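Local structure of A-type flavoprotein (Giardia intestinalis, 2Q9U) at residues Gly32-Asp36 with Asp297-Val301; Asp171-Tyr177 with Leu195-Tyr199; Val23-Val27 with Gly38-Asn42; Val262-Met266 with Met323-Ala327. The protein binds FMN and a mu-oxo-diiron centre and probably passes electrons between them, as a flavodiiron protein that scavenges oxygen. All blocks are in the same frame, centred on the assembly; numbering follows the deposited sequence.

How the interactions relate
Followed from the N terminus, the chain first closes a short loop at interaction 3, where the ends of strands 17-24 and 39-46 pair around the small hairpin 29-34. Residues 32-36, inside that loop, open interaction 1, so the two contacts cross; interaction 1 closes after 260 intervening residues on helix 298-306 and ties the beta-lactamase-like part to the flavodoxin-like part. Nested within this long loop is interaction 2, beside the diiron site, which touches interaction 1 through Y33 and E198 and interaction 3 through H176 and S39. Interaction 4 starts at V262 and ends beyond V301, crossing interaction 1, and joins strand 258-263 to helix 324-336 near FMN.

Interaction 1 of 4, residues Gly32-Asp36 with Asp297-Val301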
loop_
_atom_site.group_PDB
_atom_site.type_symbol
_atom_site.label_atom_id
_atom_site.label_comp_id
_atom_site.label_asym_id
_atom_site.label_seq_id
_atom_site.Cartn_x
_atom_site.Cartn_y
_atom_site.Cartn_z
ATOM N N GLY A 32 -13.917 -5.316 1.433
ATOM C CA GLY A 32 -12.804 -6.234 1.217
ATOM C C GLY A 32 -12.523 -6.640 -0.222
ATOM O O GLY A 32 -11.547 -7.353 -0.478
ATOM N N TYR A 33 -13.358 -6.206 -1.171
ATOM C CA TYR A 33 -13.087 -6.434 -2.613
ATOM C C TYR A 33 -12.067 -5.392 -3.099
ATOM O O TYR A 33 -12.245 -4.183 -2.903
ATOM C CB TYR A 33 -14.394 -6.335 -3.423
ATOM C CG TYR A 33 -14.355 -6.664 -4.922
ATOM C CD1 TYR A 33 -13.651 -5.868 -5.835
ATOM C CD2 TYR A 33 -15.089 -7.726 -5.428
ATOM C CE1 TYR A 33 -13.639 -6.160 -7.212
ATOM C CE2 TYR A 33 -15.093 -8.025 -6.792
ATOM C CZ TYR A 33 -14.371 -7.247 -7.668
ATOM O OH TYR A 33 -14.405 -7.539 -8.990
ATOM N N HIS A 34 -10.993 -5.844 -3.727
ATOM C CA HIS A 34 -10.013 -4.890 -4.237
ATOM C C HIS A 34 -10.535 -4.333 -5.547
ATOM O O HIS A 34 -10.395 -4.978 -6.590
ATOM C CB HIS A 34 -8.660 -5.558 -4.428
ATOM C CG HIS A 34 -7.879 -5.670 -3.163
ATOM N ND1 HIS A 34 -8.313 -6.409 -2.086
ATOM C CD2 HIS A 34 -6.687 -5.138 -2.803
ATOM C CE1 HIS A 34 -7.423 -6.326 -1.110
ATOM N NE2 HIS A 34 -6.430 -5.552 -1.518
ATOM N N THR A 35 -11.169 -3.158 -5.484
ATOM C CA THR A 35 -11.803 -2.586 -6.666
ATOM C C THR A 35 -10.748 -1.741 -7.376
ATOM O O THR A 35 -10.767 -0.530 -7.263
ATOM C CB THR A 35 -13.072 -1.719 -6.325
ATOM O OG1 THR A 35 -12.748 -0.747 -5.327
ATOM C CG2 THR A 35 -14.197 -2.592 -5.800
ATOM N N ASP A 36 -9.824 -2.390 -8.092
ATOM C CA ASP A 36 -8.665 -1.685 -8.669
ATOM C C ASP A 36 -9.092 -0.636 -9.685
ATOM O O ASP A 36 -8.379 0.354 -9.901
ATOM C CB ASP A 36 -7.718 -2.663 -9.368
ATOM C CG ASP A 36 -6.981 -3.568 -8.390
ATOM O OD1 ASP A 36 -7.103 -3.390 -7.163
ATOM O OD2 ASP A 36 -6.263 -4.466 -8.868
ATOM N N ASP A 297 -3.883 -10.504 -4.075
ATOM C CA ASP A 297 -4.881 -10.254 -3.066
ATOM C C ASP A 297 -5.977 -11.289 -3.242
ATOM O O ASP A 297 -6.018 -11.973 -4.270
ATOM C CB ASP A 297 -5.401 -8.816 -3.160
ATOM C CG ASP A 297 -6.007 -8.497 -4.521
ATOM O OD1 ASP A 297 -6.973 -9.184 -4.913
ATOM O OD2 ASP A 297 -5.530 -7.548 -5.188
ATOM N N ILE A 298 -6.844 -11.405 -2.247
ATOM C CA ILE A 298 -7.840 -12.477 -2.256
ATOM C C ILE A 298 -8.825 -12.285 -3.427
ATOM O O ILE A 298 -9.413 -13.245 -3.910
ATOM C CB ILE A 298 -8.600 -12.564 -0.877
ATOM C CG1 ILE A 298 -9.237 -11.196 -0.515
ATOM C CG2 ILE A 298 -7.651 -13.121 0.237
ATOM C CD1 ILE A 298 -10.255 -11.248 0.628
ATOM N N THR A 299 -9.021 -11.039 -3.868
ATOM C CA THR A 299 -9.925 -10.767 -4.995
ATOM C C THR A 299 -9.428 -11.443 -6.295
ATOM O O THR A 299 -10.207 -12.026 -7.070
ATOM C CB THR A 299 -10.104 -9.241 -5.217
ATOM O OG1 THR A 299 -10.417 -8.626 -3.954
ATOM C CG2 THR A 299 -11.233 -8.960 -6.242
ATOM N N LYS A 300 -8.125 -11.354 -6.514
ATOM C CA LYS A 300 -7.487 -11.993 -7.659
ATOM C C LYS A 300 -7.418 -13.526 -7.489
ATOM O O LYS A 300 -7.547 -14.284 -8.461
ATOM C CB LYS A 300 -6.116 -11.333 -7.882
ATOM C CG LYS A 300 -6.354 -9.869 -8.363
ATOM C CD LYS A 300 -5.121 -9.001 -8.466
ATOM C CE LYS A 300 -5.550 -7.559 -8.819
ATOM N NZ LYS A 300 -6.319 -6.864 -7.703
ATOM N N VAL A 301 -7.226 -13.973 -6.256
ATOM C CA VAL A 301 -7.271 -15.420 -5.974
ATOM C C VAL A 301 -8.645 -15.981 -6.429
ATOM O O VAL A 301 -8.731 -17.032 -7.110
ATOM C CB VAL A 301 -6.973 -15.707 -4.468
ATOM C CG1 VAL A 301 -7.207 -17.176 -4.110
ATOM C CG2 VAL A 301 -5.506 -15.300 -4.105
HETATM O O HOH W 1 -12.071 -9.697 -2.178
HETATM O O HOH W 2 -9.037 -7.036 -8.044
HETATM O O HOH W 3 -5.150 -4.256 -5.402
#
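D297 sits at the N-cap of helix 298-306 and shows how one side chain can serve a helix end and a tertiary contact together. Its OD1 accepts from K300 N at 2.9 Å, the capping bond, while its CB lies over the face of the H34 ring, 3.7 Å from the centroid, as a CH-pi contact. I298 plays a lesser part: its CD1 comes within 4.3 Å of G32 O, and the same side chain packs on Y332 and on P324 of the second subunit. T299 is the residue on which the junction turns. H34 N donates to T299 OG1 at 2.9 Å, nearly in line, and water 1 joins T299 OG1 (2.7 Å) to G32 O (2.9 Å). T299 CG2 stands 3.7 Å from the centroid of the Y33 ring, almost on its normal, another CH-pi contact. The helix belongs to the flavodoxin-like part of the chain and strand 33-34 to a hairpin of the beta-lactamase-like part, so this is a docking of one domain on the other; Y33 extends it by meeting H176 edge-to-face. K300 brings a positive charge between two carboxylates. Its NZ makes salt bridges of 2.7 Å to D36 OD2 and of 2.7 Å to D297 OD2, and water 2 connects K300 NZ (2.7 Å) with H34 O (2.9 Å).

Interaction 2 of 4, residues Asp171-Tyr177 with Leu195-Tyr199. With FEO (mu-oxo-diiron), chain G; NO3 (nitrate ion), chain C.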
loop_
_atom_site.group_PDB
_atom_site.type_symbol
_atom_site.label_atom_id
_atom_site.label_comp_id
_atom_site.label_asym_id
_atom_site.label_seq_id
_atom_site.Cartn_x
_atom_site.Cartn_y
_atom_site.Cartn_z
ATOM N N ASP A 171 -27.370 -5.817 -8.764
ATOM C CA ASP A 171 -26.029 -6.392 -8.686
ATOM C C ASP A 171 -25.801 -7.368 -9.842
ATOM O O ASP A 171 -24.665 -7.517 -10.367
ATOM C CB ASP A 171 -25.820 -7.145 -7.367
ATOM C CG ASP A 171 -25.406 -6.234 -6.193
ATOM O OD1 ASP A 171 -24.851 -5.111 -6.378
ATOM O OD2 ASP A 171 -25.634 -6.687 -5.059
ATOM N N GLY A 172 -26.874 -8.051 -10.250
ATOM C CA GLY A 172 -26.763 -8.962 -11.394
ATOM C C GLY A 172 -26.165 -8.291 -12.615
ATOM O O GLY A 172 -26.520 -7.153 -12.949
ATOM N N PHE A 173 -25.257 -9.006 -13.281
ATOM C CA PHE A 173 -24.585 -8.535 -14.503
ATOM C C PHE A 173 -23.657 -7.352 -14.256
ATOM O O PHE A 173 -23.181 -6.724 -15.199
ATOM C CB PHE A 173 -25.570 -8.215 -15.645
ATOM C CG PHE A 173 -26.320 -9.421 -16.129
ATOM C CD1 PHE A 173 -27.514 -9.810 -15.498
ATOM C CD2 PHE A 173 -25.821 -10.180 -17.179
ATOM C CE1 PHE A 173 -28.204 -10.963 -15.934
ATOM C CE2 PHE A 173 -26.497 -11.330 -17.629
ATOM C CZ PHE A 173 -27.691 -11.713 -16.995
ATOM N N GLY A 174 -23.373 -7.087 -12.976
ATOM C CA GLY A 174 -22.540 -5.953 -12.601
ATOM C C GLY A 174 -21.053 -6.187 -12.758
ATOM O O GLY A 174 -20.578 -7.345 -12.829
ATOM N N GLN A 175 -20.298 -5.078 -12.780
ATOM C CA GLN A 175 -18.845 -5.150 -12.644
ATOM C C GLN A 175 -18.426 -3.882 -11.901
ATOM O O GLN A 175 -19.007 -2.796 -12.087
ATOM C CB GLN A 175 -18.092 -5.216 -13.996
ATOM C CG GLN A 175 -18.935 -5.577 -15.248
ATOM C CD GLN A 175 -19.818 -4.416 -15.713
ATOM O OE1 GLN A 175 -19.345 -3.289 -15.907
ATOM N NE2 GLN A 175 -21.095 -4.693 -15.916
ATOM N N HIS A 176 -17.415 -4.035 -11.050
ATOM C CA HIS A 176 -16.843 -2.881 -10.358
ATOM C C HIS A 176 -15.907 -2.199 -11.343
ATOM O O HIS A 176 -14.703 -2.537 -11.487
ATOM C CB HIS A 176 -16.157 -3.301 -9.053
ATOM C CG HIS A 176 -17.113 -3.763 -8.003
ATOM N ND1 HIS A 176 -18.194 -3.008 -7.585
ATOM C CD2 HIS A 176 -17.122 -4.890 -7.249
ATOM C CE1 HIS A 176 -18.842 -3.667 -6.638
ATOM N NE2 HIS A 176 -18.208 -4.807 -6.410
ATOM N N TYR A 177 -16.502 -1.281 -12.098
ATOM C CA TYR A 177 -15.799 -0.619 -13.189
ATOM C C TYR A 177 -16.231 0.846 -13.288
ATOM O O TYR A 177 -17.385 1.116 -13.627
ATOM C CB TYR A 177 -16.076 -1.365 -14.508
ATOM C CG TYR A 177 -15.350 -0.847 -15.736
ATOM C CD1 TYR A 177 -14.055 -0.335 -15.655
ATOM C CD2 TYR A 177 -15.973 -0.874 -16.998
ATOM C CE1 TYR A 177 -13.386 0.129 -16.809
ATOM C CE2 TYR A 177 -15.311 -0.430 -18.130
ATOM C CZ TYR A 177 -14.039 0.074 -18.039
ATOM O OH TYR A 177 -13.419 0.522 -19.187
ATOM N N LEU A 195 -13.861 -8.078 -15.857
ATOM C CA LEU A 195 -14.355 -7.558 -14.572
ATOM C C LEU A 195 -15.696 -8.191 -14.192
ATOM O O LEU A 195 -16.002 -8.368 -12.995
ATOM C CB LEU A 195 -14.454 -6.027 -14.640
ATOM C CG LEU A 195 -13.089 -5.314 -14.755
ATOM C CD1 LEU A 195 -13.335 -3.816 -14.987
ATOM C CD2 LEU A 195 -12.205 -5.548 -13.499
ATOM N N PHE A 196 -16.487 -8.544 -15.217
ATOM C CA PHE A 196 -17.777 -9.229 -15.021
ATOM C C PHE A 196 -17.500 -10.587 -14.350
ATOM O O PHE A 196 -18.190 -10.991 -13.412
ATOM C CB PHE A 196 -18.459 -9.392 -16.386
ATOM C CG PHE A 196 -19.719 -10.249 -16.381
ATOM C CD1 PHE A 196 -19.647 -11.642 -16.469
ATOM C CD2 PHE A 196 -20.978 -9.645 -16.340
ATOM C CE1 PHE A 196 -20.820 -12.417 -16.511
ATOM C CE2 PHE A 196 -22.153 -10.415 -16.402
ATOM C CZ PHE A 196 -22.066 -11.791 -16.478
ATOM N N LYS A 197 -16.466 -11.277 -14.832
ATOM C CA LYS A 197 -16.006 -12.543 -14.213
ATOM C C LYS A 197 -15.445 -12.356 -12.808
ATOM O O LYS A 197 -15.690 -13.178 -11.904
ATOM C CB LYS A 197 -14.962 -13.241 -15.086
ATOM C CG LYS A 197 -15.534 -13.863 -16.348
ATOM C CD LYS A 197 -14.390 -14.451 -17.201
ATOM C CE LYS A 197 -14.865 -14.896 -18.565
ATOM N NZ LYS A 197 -13.730 -15.341 -19.463
ATOM N N GLU A 198 -14.700 -11.270 -12.598
ATOM C CA GLU A 198 -14.169 -11.028 -11.256
ATOM C C GLU A 198 -15.339 -10.813 -10.278
ATOM O O GLU A 198 -15.311 -11.280 -9.123
ATOM C CB GLU A 198 -13.212 -9.823 -11.252
ATOM C CG GLU A 198 -12.342 -9.744 -9.985
ATOM C CD GLU A 198 -11.451 -8.521 -9.993
ATOM O OE1 GLU A 198 -11.999 -7.403 -9.998
ATOM O OE2 GLU A 198 -10.214 -8.679 -10.007
ATOM N N TYR A 199 -16.350 -10.073 -10.732
ATOM C CA TYR A 199 -17.528 -9.823 -9.877
ATOM C C TYR A 199 -18.247 -11.141 -9.544
ATOM O O TYR A 199 -18.590 -11.418 -8.375
ATOM C CB TYR A 199 -18.485 -8.855 -10.567
ATOM C CG TYR A 199 -19.573 -8.389 -9.654
ATOM C CD1 TYR A 199 -20.734 -9.153 -9.468
ATOM C CD2 TYR A 199 -19.454 -7.164 -8.974
ATOM C CE1 TYR A 199 -21.766 -8.716 -8.616
ATOM C CE2 TYR A 199 -20.475 -6.713 -8.133
ATOM C CZ TYR A 199 -21.624 -7.499 -7.952
ATOM O OH TYR A 199 -22.610 -7.028 -7.106
HETATM FE FE1 FEO G . -23.941 -3.798 -5.127
HETATM FE FE2 FEO G . -25.109 -6.348 -3.108
HETATM O O FEO G . -24.783 -4.378 -3.588
HETATM N N NO3 C . -21.888 -5.900 -4.107
HETATM O O1 NO3 C . -20.545 -6.122 -3.888
HETATM O O2 NO3 C . -22.244 -4.954 -5.033
HETATM O O3 NO3 C . -22.874 -6.627 -3.474
HETATM O O HOH W 4 -21.061 -10.163 -12.756
HETATM O O HOH W 5 -15.789 -6.413 -11.021
#
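A single carboxylate spans two metals here: D171 OD1 binds FE1 and D171 OD2 binds FE2 of the mu-oxo-diiron group, each at 2.0 Å. A nitrate ion, probably from the crystallisation liquor, also bridges the irons, with its O2 2.1 Å from FE1 and its O3 2.3 Å from FE2. The chain leaves D171 in a type II beta turn closed by G174 N to D171 O (2.9 Å), with F173 at positive phi. A side chain on G174 would clash with D171 O, within the turn itself. One face of the Y199 ring lies over G174 C. Y199 OH comes to 3.0 Å from D171 OD1, and Y199 CE2 sits over the face of the H176 ring, 3.4 Å from H176 NE2. Two waters stitch the loop to the helix: water 4 donates to G174 O (2.9 Å) and F196 O (3.1 Å), and water 5 accepts from H176 N (2.9 Å) while donating to L195 O (2.8 Å). Apolar contacts flank them, F173 CD2 to F196 CE2 at 3.8 Å and Y177 CD1 to L195 CD1 at 3.6 Å. H176 ND1 is hydrogen-bonded to S39, and Q175 OE1 to V232. With H85, E87, D89, H90, H152 and H230, D171 completes the diiron site of the metallo-beta-lactamase-like domain of flavodiiron proteins.

Interaction 3 of 4, residues Val23-Val27 with Gly38-Asn42; sequences VDWMV and GSSYN
Two strand ends pair antiparallel, the last residues of strand 17-24 against the first of strand 39-46. V23 faces S40 as a non-hydrogen-bonded pair (CA-CA 4.2 Å), with both side chains on one face of the sheet; D24 faces S39 as a hydrogen-bonded pair (CA-CA 5.2 Å) on the other. That pair is closed by D24 N to S39 O at 2.8 Å and S39 N to D24 O at 3.1 Å. Beyond D24 (phi/psi -95/83) the chain turns away at W25 (-61/-34) and returns at V27, whose O meets G38 CA at 3.4 Å in a CA-H...O contact. G38 has phi/psi 71/-160, and a CB there would clash with D24 O. D24 takes the t rotamer and both its carboxylate oxygens are used: OD2 accepts from Y41 OH at 2.5 Å, with Y41 in rotamer m, and OD1 accepts weakly from V27 N at 3.3 Å. Y41 OH is also hydrogen-bonded to K58 NZ. On the other strand S40 OG, rotamer p, donates to N42 OD1 at 2.8 Å and meets G231 N, while N42 ND2 serves S228 O and G231 O. S39 OG is hydrogen-bonded to H176 ND1. S40 O is paired with ND1 of H230, whose NE2 binds iron: the polar chemistry of this strand pair thus reaches the diiron ligands, and the buried charge of D24 is met by a hydroxyl linked to a lysine.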
loop_
_atom_site.group_PDB
_atom_site.type_symbol
_atom_site.label_atom_id
_atom_site.label_comp_id
_atom_site.label_asym_id
_atom_site.label_seq_id
_atom_site.Cartn_x
_atom_site.Cartn_y
_atom_site.Cartn_z
ATOM N N VAL A 23 -20.501 7.628 -10.515
ATOM C CA VAL A 23 -19.283 6.841 -10.753
ATOM C C VAL A 23 -18.398 7.060 -9.554
ATOM O O VAL A 23 -18.124 8.217 -9.167
ATOM C CB VAL A 23 -18.536 7.244 -12.057
ATOM C CG1 VAL A 23 -17.286 6.326 -12.230
ATOM C CG2 VAL A 23 -19.456 7.063 -13.307
ATOM N N ASP A 24 -18.005 5.953 -8.922
ATOM C CA ASP A 24 -17.130 6.004 -7.746
ATOM C C ASP A 24 -15.687 5.804 -8.257
ATOM O O ASP A 24 -15.132 4.691 -8.264
ATOM C CB ASP A 24 -17.545 4.950 -6.702
ATOM C CG ASP A 24 -16.894 5.167 -5.338
ATOM O OD1 ASP A 24 -15.891 5.904 -5.259
ATOM O OD2 ASP A 24 -17.340 4.535 -4.342
ATOM N N TRP A 25 -15.102 6.901 -8.710
ATOM C CA TRP A 25 -13.747 6.903 -9.283
ATOM C C TRP A 25 -12.682 6.432 -8.275
ATOM O O TRP A 25 -11.729 5.746 -8.640
ATOM C CB TRP A 25 -13.408 8.314 -9.783
ATOM C CG TRP A 25 -14.256 8.741 -10.982
ATOM C CD1 TRP A 25 -15.338 9.597 -10.982
ATOM C CD2 TRP A 25 -14.094 8.300 -12.334
ATOM N NE1 TRP A 25 -15.844 9.718 -12.260
ATOM C CE2 TRP A 25 -15.083 8.952 -13.109
ATOM C CE3 TRP A 25 -13.189 7.426 -12.975
ATOM C CZ2 TRP A 25 -15.192 8.764 -14.483
ATOM C CZ3 TRP A 25 -13.303 7.248 -14.352
ATOM C CH2 TRP A 25 -14.298 7.901 -15.082
ATOM N N MET A 26 -12.865 6.748 -7.011
ATOM C CA MET A 26 -11.789 6.588 -6.032
ATOM C C MET A 26 -11.772 5.316 -5.200
ATOM O O MET A 26 -10.736 5.000 -4.574
ATOM C CB MET A 26 -11.783 7.797 -5.112
ATOM C CG MET A 26 -11.527 9.053 -5.922
ATOM S SD MET A 26 -11.325 10.502 -4.923
ATOM C CE MET A 26 -12.914 10.673 -4.228
ATOM N N VAL A 27 -12.896 4.594 -5.169
ATOM C CA VAL A 27 -12.993 3.435 -4.280
ATOM C C VAL A 27 -11.962 2.377 -4.686
ATOM O O VAL A 27 -11.823 2.042 -5.881
ATOM C CB VAL A 27 -14.426 2.850 -4.139
ATOM C CG1 VAL A 27 -14.973 2.269 -5.452
ATOM C CG2 VAL A 27 -14.482 1.795 -3.004
ATOM N N GLY A 38 -12.205 1.033 -9.501
ATOM C CA GLY A 38 -13.325 1.809 -8.947
ATOM C C GLY A 38 -14.623 1.025 -9.132
ATOM O O GLY A 38 -14.593 -0.193 -9.319
ATOM N N SER A 39 -15.766 1.715 -9.072
ATOM C CA SER A 39 -17.051 1.074 -9.359
ATOM C C SER A 39 -18.007 2.192 -9.748
ATOM O O SER A 39 -17.596 3.332 -9.923
ATOM C CB SER A 39 -17.555 0.355 -8.100
ATOM O OG SER A 39 -18.728 -0.428 -8.353
ATOM N N SER A 40 -19.286 1.856 -9.854
ATOM C CA SER A 40 -20.354 2.864 -9.964
ATOM C C SER A 40 -21.565 2.267 -9.283
ATOM O O SER A 40 -21.648 1.042 -9.141
ATOM C CB SER A 40 -20.667 3.210 -11.423
ATOM O OG SER A 40 -21.308 2.130 -12.100
ATOM N N TYR A 41 -22.495 3.135 -8.867
ATOM C CA TYR A 41 -23.776 2.739 -8.290
ATOM C C TYR A 41 -24.803 3.335 -9.234
ATOM O O TYR A 41 -25.058 4.538 -9.207
ATOM C CB TYR A 41 -23.888 3.306 -6.856
ATOM C CG TYR A 41 -22.556 3.115 -6.129
ATOM C CD1 TYR A 41 -21.995 1.839 -6.033
ATOM C CD2 TYR A 41 -21.858 4.193 -5.556
ATOM C CE1 TYR A 41 -20.760 1.629 -5.402
ATOM C CE2 TYR A 41 -20.618 3.986 -4.910
ATOM C CZ TYR A 41 -20.082 2.703 -4.854
ATOM O OH TYR A 41 -18.842 2.479 -4.266
ATOM N N ASN A 42 -25.326 2.493 -10.114
ATOM C CA ASN A 42 -26.208 2.942 -11.157
ATOM C C ASN A 42 -27.640 2.964 -10.635
ATOM O O ASN A 42 -28.095 2.006 -10.004
ATOM C CB ASN A 42 -26.101 2.031 -12.373
ATOM C CG ASN A 42 -24.673 1.915 -12.911
ATOM O OD1 ASN A 42 -23.881 2.868 -12.865
ATOM N ND2 ASN A 42 -24.353 0.745 -13.437
#

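Interaction 4 of 4, residues Val262-Met266 with Met323-Ala327; sequences VLDSM and MPSVA. With FMN (flavin mononucleotide), chain F; NO3 (nitrate ion), chain D.
Residues 262-266 run extended off the end of strand 258-263, with phi/psi -154/174 at L263, -140/164 at D264 and -155/149 at S265, before M266 turns at -103/-45. Against them comes the first turn of helix 324-336, with M323 (-63/142) at the N-cap position and residues from P324 on near -60/-40; the nearest CA pair is L263 with V326, 6.4 Å apart. D264 points toward the helix in rotamer t (chi2 -18°). Its OD2 accepts a very short bond of 2.5 Å from S325 OG, set by the p rotamer of S325, and its OD1 takes S265 N at 2.8 Å. V326, rotamer t, lays CG2 3.7 Å from D264 N and 3.9 Å from D264 CB. M323 stretches as m, t, p (chi3 72°), bringing SD to 3.8 Å from S265 N and CE to 3.6 Å from both D264 OD2 and M266 CG. M266 follows m, t, m, and H31 of the second subunit packs against it. The N-terminal end of the helix also meets an ion: S325 N donates to O3 of a nitrate, probably from the crystallisation liquor, at 2.9 Å. On the far side of the same backbone, S265 OG (rotamer t) donates to FMN O1P at 2.8 Å and M266 N to FMN O2P at 2.6 Å. A phosphate held in the loop after the first strand of a parallel sheet, ahead of helix 269-283, is the FMN site of the flavodoxin-like fold.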
loop_
_atom_site.group_PDB
_atom_site.type_symbol
_atom_site.label_atom_id
_atom_site.label_comp_id
_atom_site.label_asym_id
_atom_site.label_seq_id
_atom_site.Cartn_x
_atom_site.Cartn_y
_atom_site.Cartn_z
ATOM N N VAL A 262 -1.433 -20.770 -5.856
ATOM C CA VAL A 262 -1.584 -19.686 -4.889
ATOM C C VAL A 262 -0.633 -19.996 -3.730
ATOM O O VAL A 262 -0.659 -21.104 -3.177
ATOM C CB VAL A 262 -3.040 -19.588 -4.357
ATOM C CG1 VAL A 262 -3.176 -18.469 -3.297
ATOM C CG2 VAL A 262 -4.025 -19.336 -5.530
ATOM N N LEU A 263 0.233 -19.051 -3.383
ATOM C CA LEU A 263 1.198 -19.360 -2.334
ATOM C C LEU A 263 1.679 -18.138 -1.597
ATOM O O LEU A 263 1.385 -16.998 -1.970
ATOM C CB LEU A 263 2.432 -20.117 -2.894
ATOM C CG LEU A 263 3.484 -19.311 -3.674
ATOM C CD1 LEU A 263 4.857 -19.984 -3.653
ATOM C CD2 LEU A 263 3.031 -19.006 -5.093
ATOM N N ASP A 264 2.457 -18.394 -0.558
ATOM C CA ASP A 264 3.293 -17.349 -0.014
ATOM C C ASP A 264 4.628 -18.029 0.323
ATOM O O ASP A 264 4.714 -19.251 0.384
ATOM C CB ASP A 264 2.640 -16.718 1.224
ATOM C CG ASP A 264 3.145 -15.301 1.514
ATOM O OD1 ASP A 264 4.226 -14.917 0.989
ATOM O OD2 ASP A 264 2.471 -14.584 2.292
ATOM N N SER A 265 5.664 -17.245 0.535
ATOM C CA SER A 265 7.004 -17.802 0.729
ATOM C C SER A 265 7.762 -16.752 1.541
ATOM O O SER A 265 7.490 -15.582 1.406
ATOM C CB SER A 265 7.667 -18.038 -0.652
ATOM O OG SER A 265 8.931 -18.686 -0.533
ATOM N N MET A 266 8.710 -17.171 2.374
ATOM C CA MET A 266 9.525 -16.250 3.168
ATOM C C MET A 266 10.944 -16.057 2.605
ATOM O O MET A 266 11.450 -14.921 2.538
ATOM C CB MET A 266 9.584 -16.755 4.605
ATOM C CG MET A 266 8.217 -16.688 5.270
ATOM S SD MET A 266 8.231 -17.211 6.984
ATOM C CE MET A 266 8.525 -18.962 6.797
ATOM N N MET A 323 1.252 -20.165 6.410
ATOM C CA MET A 323 1.342 -18.701 6.550
ATOM C C MET A 323 -0.076 -18.104 6.623
ATOM O O MET A 323 -0.988 -18.608 5.938
ATOM C CB MET A 323 2.159 -18.104 5.408
ATOM C CG MET A 323 3.670 -18.480 5.508
ATOM S SD MET A 323 4.680 -17.723 4.213
ATOM C CE MET A 323 4.678 -16.013 4.776
ATOM N N PRO A 324 -0.281 -17.050 7.480
ATOM C CA PRO A 324 -1.593 -16.421 7.654
ATOM C C PRO A 324 -2.224 -15.996 6.324
ATOM O O PRO A 324 -3.442 -16.127 6.167
ATOM C CB PRO A 324 -1.272 -15.183 8.521
ATOM C CG PRO A 324 -0.054 -15.635 9.352
ATOM C CD PRO A 324 0.752 -16.417 8.337
ATOM N N SER A 325 -1.416 -15.502 5.373
ATOM C CA SER A 325 -1.943 -15.035 4.063
ATOM C C SER A 325 -2.613 -16.184 3.278
ATOM O O SER A 325 -3.656 -16.007 2.589
ATOM C CB SER A 325 -0.833 -14.395 3.230
ATOM O OG SER A 325 0.202 -15.343 2.970
ATOM N N VAL A 326 -2.044 -17.370 3.412
ATOM C CA VAL A 326 -2.600 -18.549 2.731
ATOM C C VAL A 326 -3.873 -19.033 3.445
ATOM O O VAL A 326 -4.829 -19.465 2.774
ATOM C CB VAL A 326 -1.515 -19.649 2.540
ATOM C CG1 VAL A 326 -2.068 -20.940 1.858
ATOM C CG2 VAL A 326 -0.365 -19.098 1.718
ATOM N N ALA A 327 -3.897 -18.975 4.777
ATOM C CA ALA A 327 -5.151 -19.215 5.562
ATOM C C ALA A 327 -6.279 -18.256 5.114
ATOM O O ALA A 327 -7.455 -18.654 4.972
ATOM C CB ALA A 327 -4.890 -19.077 7.082
HETATM N N1 FMN F . 9.800 -24.605 10.166
HETATM C C2 FMN F . 9.073 -25.565 10.806
HETATM O O2 FMN F . 9.203 -26.755 10.473
HETATM N N3 FMN F . 8.226 -25.213 11.839
HETATM C C4 FMN F . 8.062 -23.890 12.218
HETATM O O4 FMN F . 7.191 -23.636 13.048
HETATM C C4A FMN F . 8.798 -22.892 11.554
HETATM N N5 FMN F . 8.708 -21.549 11.906
HETATM C C5A FMN F . 9.473 -20.612 11.219
HETATM C C6 FMN F . 9.393 -19.257 11.559
HETATM C C7 FMN F . 10.153 -18.293 10.874
HETATM C C7M FMN F . 10.177 -16.889 11.418
HETATM C C8 FMN F . 11.010 -18.680 9.846
HETATM C C8M FMN F . 11.760 -17.669 9.014
HETATM C C9 FMN F . 11.097 -20.030 9.507
HETATM C C9A FMN F . 10.336 -21.000 10.184
HETATM N N10 FMN F . 10.418 -22.347 9.834
HETATM C C10 FMN F . 9.678 -23.280 10.528
HETATM C "C1'" FMN F . 11.321 -22.825 8.736
HETATM C "C2'" FMN F . 10.755 -22.536 7.348
HETATM O "O2'" FMN F . 9.584 -23.300 7.069
HETATM C "C3'" FMN F . 11.914 -22.772 6.378
HETATM O "O3'" FMN F . 12.803 -21.673 6.515
HETATM C "C4'" FMN F . 11.515 -22.884 4.921
HETATM O "O4'" FMN F . 12.625 -23.351 4.166
HETATM C "C5'" FMN F . 11.080 -21.542 4.347
HETATM O "O5'" FMN F . 10.514 -21.750 3.065
HETATM P P FMN F . 10.606 -20.579 1.992
HETATM O O1P FMN F . 9.600 -20.933 0.910
HETATM O O2P FMN F . 10.251 -19.298 2.691
HETATM O O3P FMN F . 12.004 -20.468 1.407
HETATM N N NO3 D . 1.733 -13.464 6.124
HETATM O O1 NO3 D . 0.774 -12.443 6.248
HETATM O O2 NO3 D . 3.048 -13.232 6.516
HETATM O O3 NO3 D . 1.396 -14.699 5.584
#